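2-C-methyl-D-erythritol 4-phosphate cytidylyltransferase (Anaerococcus prevotii, PDB 4KT7) probably transfers the cytidylyl group of CTP to 2-C-methyl-D-erythritol 4-phosphate, releasing diphosphate in the DXP pathway to isoprenoids. Local coordinates at residues Lys139-Val144 and Gly211-Ile216. Numbering follows the deposited sequence.
Sequences KSKDTV and GEYSNI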
ATOM      1  N   LYS A 139      -6.299   7.247   0.884  1.00 21.25           N
ATOM      2  CA  LYS A 139      -5.073   8.015   0.778  1.00 24.92           C
ATOM      3  C   LYS A 139      -3.915   7.102   1.140  1.00 22.64           C
ATOM      4  O   LYS A 139      -3.990   6.350   2.120  1.00 19.87           O
ATOM      5  CB  LYS A 139      -5.077   9.231   1.696  1.00 23.00           C
ATOM      6  CG  LYS A 139      -3.833  10.097   1.506  1.00 25.99           C
ATOM      7  CD  LYS A 139      -3.857  11.308   2.438  1.00 32.15           C
ATOM      8  CE  LYS A 139      -4.769  12.396   1.880  1.00 36.31           C
ATOM      9  NZ  LYS A 139      -5.114  13.380   2.945  1.00 44.63           N
ATOM     10  N   SER A 140      -2.861   7.123   0.333  1.00 18.63           N
ATOM     11  CA  SER A 140      -1.760   6.206   0.577  1.00 15.96           C
ATOM     12  C   SER A 140      -1.045   6.616   1.843  1.00 23.77           C
ATOM     13  O   SER A 140      -0.640   7.783   2.003  1.00 23.14           O
ATOM     14  CB  SER A 140      -0.777   6.186  -0.600  1.00 23.02           C
ATOM     15  OG  SER A 140       0.356   5.402  -0.260  1.00 25.33           O
ATOM     16  N   LYS A 141      -0.927   5.662   2.755  1.00 19.75           N
ATOM     17  CA  LYS A 141      -0.144   5.850   3.958  1.00 29.02           C
ATOM     18  C   LYS A 141       1.352   5.702   3.697  1.00 28.84           C
ATOM     19  O   LYS A 141       2.151   6.275   4.415  1.00 30.15           O
ATOM     20  CB  LYS A 141      -0.586   4.860   5.038  1.00 22.93           C
ATOM     21  CG  LYS A 141      -1.842   5.274   5.771  1.00 28.51           C
ATOM     22  CD  LYS A 141      -2.131   4.298   6.934  1.00 29.38           C
ATOM     23  CE  LYS A 141      -3.410   4.683   7.675  1.00 37.68           C
ATOM     24  NZ  LYS A 141      -3.794   3.730   8.763  1.00 42.37           N
ATOM     25  N   ASP A 142       1.735   4.922   2.689  1.00 27.52           N
ATOM     26  CA  ASP A 142       3.146   4.829   2.302  1.00 31.79           C
ATOM     27  C   ASP A 142       3.470   5.925   1.296  1.00 33.59           C
ATOM     28  O   ASP A 142       2.661   6.226   0.429  1.00 35.37           O
ATOM     29  CB  ASP A 142       3.444   3.476   1.660  1.00 41.68           C
ATOM     30  CG  ASP A 142       3.434   2.345   2.655  1.00 51.08           C
ATOM     31  OD1 ASP A 142       4.332   2.318   3.524  1.00 53.23           O
ATOM     32  OD2 ASP A 142       2.533   1.481   2.563  1.00 58.69           O
ATOM     33  N   THR A 143       4.652   6.519   1.392  1.00 24.39           N
ATOM     34  CA  THR A 143       4.982   7.611   0.476  1.00 22.83           C
ATOM     35  C   THR A 143       5.353   7.095  -0.901  1.00 16.61           C
ATOM     36  O   THR A 143       6.270   6.280  -1.045  1.00 16.35           O
ATOM     37  CB  THR A 143       6.141   8.462   1.005  1.00 19.38           C
ATOM     38  OG1 THR A 143       5.743   9.092   2.224  1.00 25.57           O
ATOM     39  CG2 THR A 143       6.545   9.529  -0.019  1.00 29.08           C
ATOM     40  N   VAL A 144       4.653   7.599  -1.916  1.00 19.81           N
ATOM     41  CA  VAL A 144       4.860   7.205  -3.304  1.00 20.43           C
ATOM     42  C   VAL A 144       5.869   8.094  -4.043  1.00 21.32           C
ATOM     43  O   VAL A 144       5.889   9.311  -3.842  1.00 23.72           O
ATOM     44  CB  VAL A 144       3.524   7.257  -4.071  1.00 20.74           C
ATOM     45  CG1 VAL A 144       3.754   7.138  -5.568  1.00 14.31           C
ATOM     46  CG2 VAL A 144       2.615   6.142  -3.581  1.00 22.62           C
ATOM     47  N   GLY A 211     -12.550   4.899   0.897  1.00 27.30           N
ATOM     48  CA  GLY A 211     -12.690   3.502   1.243  1.00 25.67           C
ATOM     49  C   GLY A 211     -12.245   3.230   2.668  1.00 26.46           C
ATOM     50  O   GLY A 211     -12.153   4.135   3.510  1.00 23.12           O
ATOM     51  N   GLU A 212     -11.966   1.969   2.944  1.00 24.62           N
ATOM     52  CA  GLU A 212     -11.616   1.552   4.281  1.00 23.92           C
ATOM     53  C   GLU A 212     -10.245   0.905   4.242  1.00 26.23           C
ATOM     54  O   GLU A 212      -9.967   0.114   3.349  1.00 25.96           O
ATOM     55  CB  GLU A 212     -12.696   0.599   4.817  1.00 21.19           C
ATOM     56  CG  GLU A 212     -13.994   1.344   5.188  1.00 28.27           C
ATOM     57  CD  GLU A 212     -15.240   0.456   5.245  1.00 29.16           C
ATOM     58  OE1 GLU A 212     -15.140  -0.768   4.985  1.00 28.75           O
ATOM     59  OE2 GLU A 212     -16.335   0.998   5.530  1.00 25.87           O
ATOM     60  N   TYR A 213      -9.380   1.258   5.195  1.00 22.13           N
ATOM     61  CA  TYR A 213      -8.048   0.671   5.229  1.00 26.39           C
ATOM     62  C   TYR A 213      -8.151  -0.817   5.543  1.00 27.88           C
ATOM     63  O   TYR A 213      -7.334  -1.611   5.090  1.00 30.30           O
ATOM     64  CB  TYR A 213      -7.132   1.405   6.225  1.00 28.63           C
ATOM     65  CG  TYR A 213      -6.692   2.757   5.702  1.00 32.03           C
ATOM     66  CD1 TYR A 213      -5.759   2.850   4.681  1.00 23.25           C
ATOM     67  CD2 TYR A 213      -7.227   3.938   6.219  1.00 28.63           C
ATOM     68  CE1 TYR A 213      -5.364   4.093   4.172  1.00 29.94           C
ATOM     69  CE2 TYR A 213      -6.838   5.188   5.719  1.00 26.23           C
ATOM     70  CZ  TYR A 213      -5.900   5.254   4.704  1.00 29.54           C
ATOM     71  OH  TYR A 213      -5.510   6.481   4.219  1.00 31.60           O
ATOM     72  N   SER A 214      -9.174  -1.183   6.307  1.00 22.87           N
ATOM     73  CA  SER A 214      -9.423  -2.583   6.636  1.00 29.70           C
ATOM     74  C   SER A 214      -9.892  -3.426   5.441  1.00 27.26           C
ATOM     75  O   SER A 214      -9.869  -4.650   5.508  1.00 34.15           O
ATOM     76  CB  SER A 214     -10.456  -2.678   7.764  1.00 32.58           C
ATOM     77  OG  SER A 214     -11.624  -1.935   7.430  1.00 32.54           O
ATOM     78  N   ASN A 215     -10.318  -2.778   4.360  1.00 22.56           N
ATOM     79  CA  ASN A 215     -10.898  -3.488   3.207  1.00 20.95           C
ATOM     80  C   ASN A 215      -9.813  -4.097   2.299  1.00 22.20           C
ATOM     81  O   ASN A 215      -9.699  -3.762   1.112  1.00 24.97           O
ATOM     82  CB  ASN A 215     -11.798  -2.534   2.425  1.00 19.85           C
ATOM     83  CG  ASN A 215     -12.596  -3.221   1.329  1.00 25.06           C
ATOM     84  OD1 ASN A 215     -12.834  -4.442   1.371  1.00 22.99           O
ATOM     85  ND2 ASN A 215     -13.033  -2.426   0.338  1.00 20.01           N
ATOM     86  N   ILE A 216      -9.029  -5.014   2.855  1.00 26.87           N
ATOM     87  CA  ILE A 216      -7.913  -5.602   2.121  1.00 26.64           C
ATOM     88  C   ILE A 216      -8.335  -6.781   1.241  1.00 22.45           C
ATOM     89  O   ILE A 216      -9.365  -7.419   1.493  1.00 31.69           O
ATOM     90  CB  ILE A 216      -6.844  -6.077   3.098  1.00 27.95           C
ATOM     91  CG1 ILE A 216      -7.457  -7.118   4.039  1.00 26.36           C
ATOM     92  CG2 ILE A 216      -6.327  -4.895   3.906  1.00 31.10           C
ATOM     93  CD1 ILE A 216      -6.440  -7.887   4.876  1.00 35.49           C
TER
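Tyr213 reaches from a type I beta turn, Glu212 to Asn215, to the end of strand 133-139 and the loop after it, where it meets Lys139 and Lys141. Strands 133-139 and 206-210 run parallel in the main sheet of this GT-A-like cytidylyltransferase, and the tyrosine spans from the loop after the second to the C-terminal end of the first, at the surface. The phenol OH of Tyr213 donates to Lys139 O over 2.6 Å. The bond meets the carbonyl at a C=O...OH angle of 130°, with the donor tilted 16° from the carbonyl plane, and Lys139 O lies at the ring edge, near the ring plane. The phenol thus grips the backbone, while the Lys139 side chain leads away, bent at chi3, toward a long, weak ion pair with Asp160. Lys141 adds CH-pi and cation-pi contacts. In both Lys141 and Tyr213, CG stands anti to the residue's own carbonyl carbon. The lysine chain, extended beyond CG, starts above the ring plane but outside the CE1 side, CG 4.0 Å from Tyr213 CE1, and slants inward until CE lies over the ring centre. Its NZ stands 4.4 Å from the ring centroid and 14° off the ring normal, which puts the ammonium over the same face. Within the loops, Ser140 OG donates to Asp142 O in the carbonyl plane, on a lone pair. The turn closes through Asn215 N to Glu212 O, and Gln166 NE2 binds the same Glu212 O. Beyond the lysines, Val144 pairs with an antiparallel strand of the second subunit, placing the contact beside the dimer interface. Closest of the Lys141 atoms to the ring is CE, 3.9 Å from Tyr213 CZ.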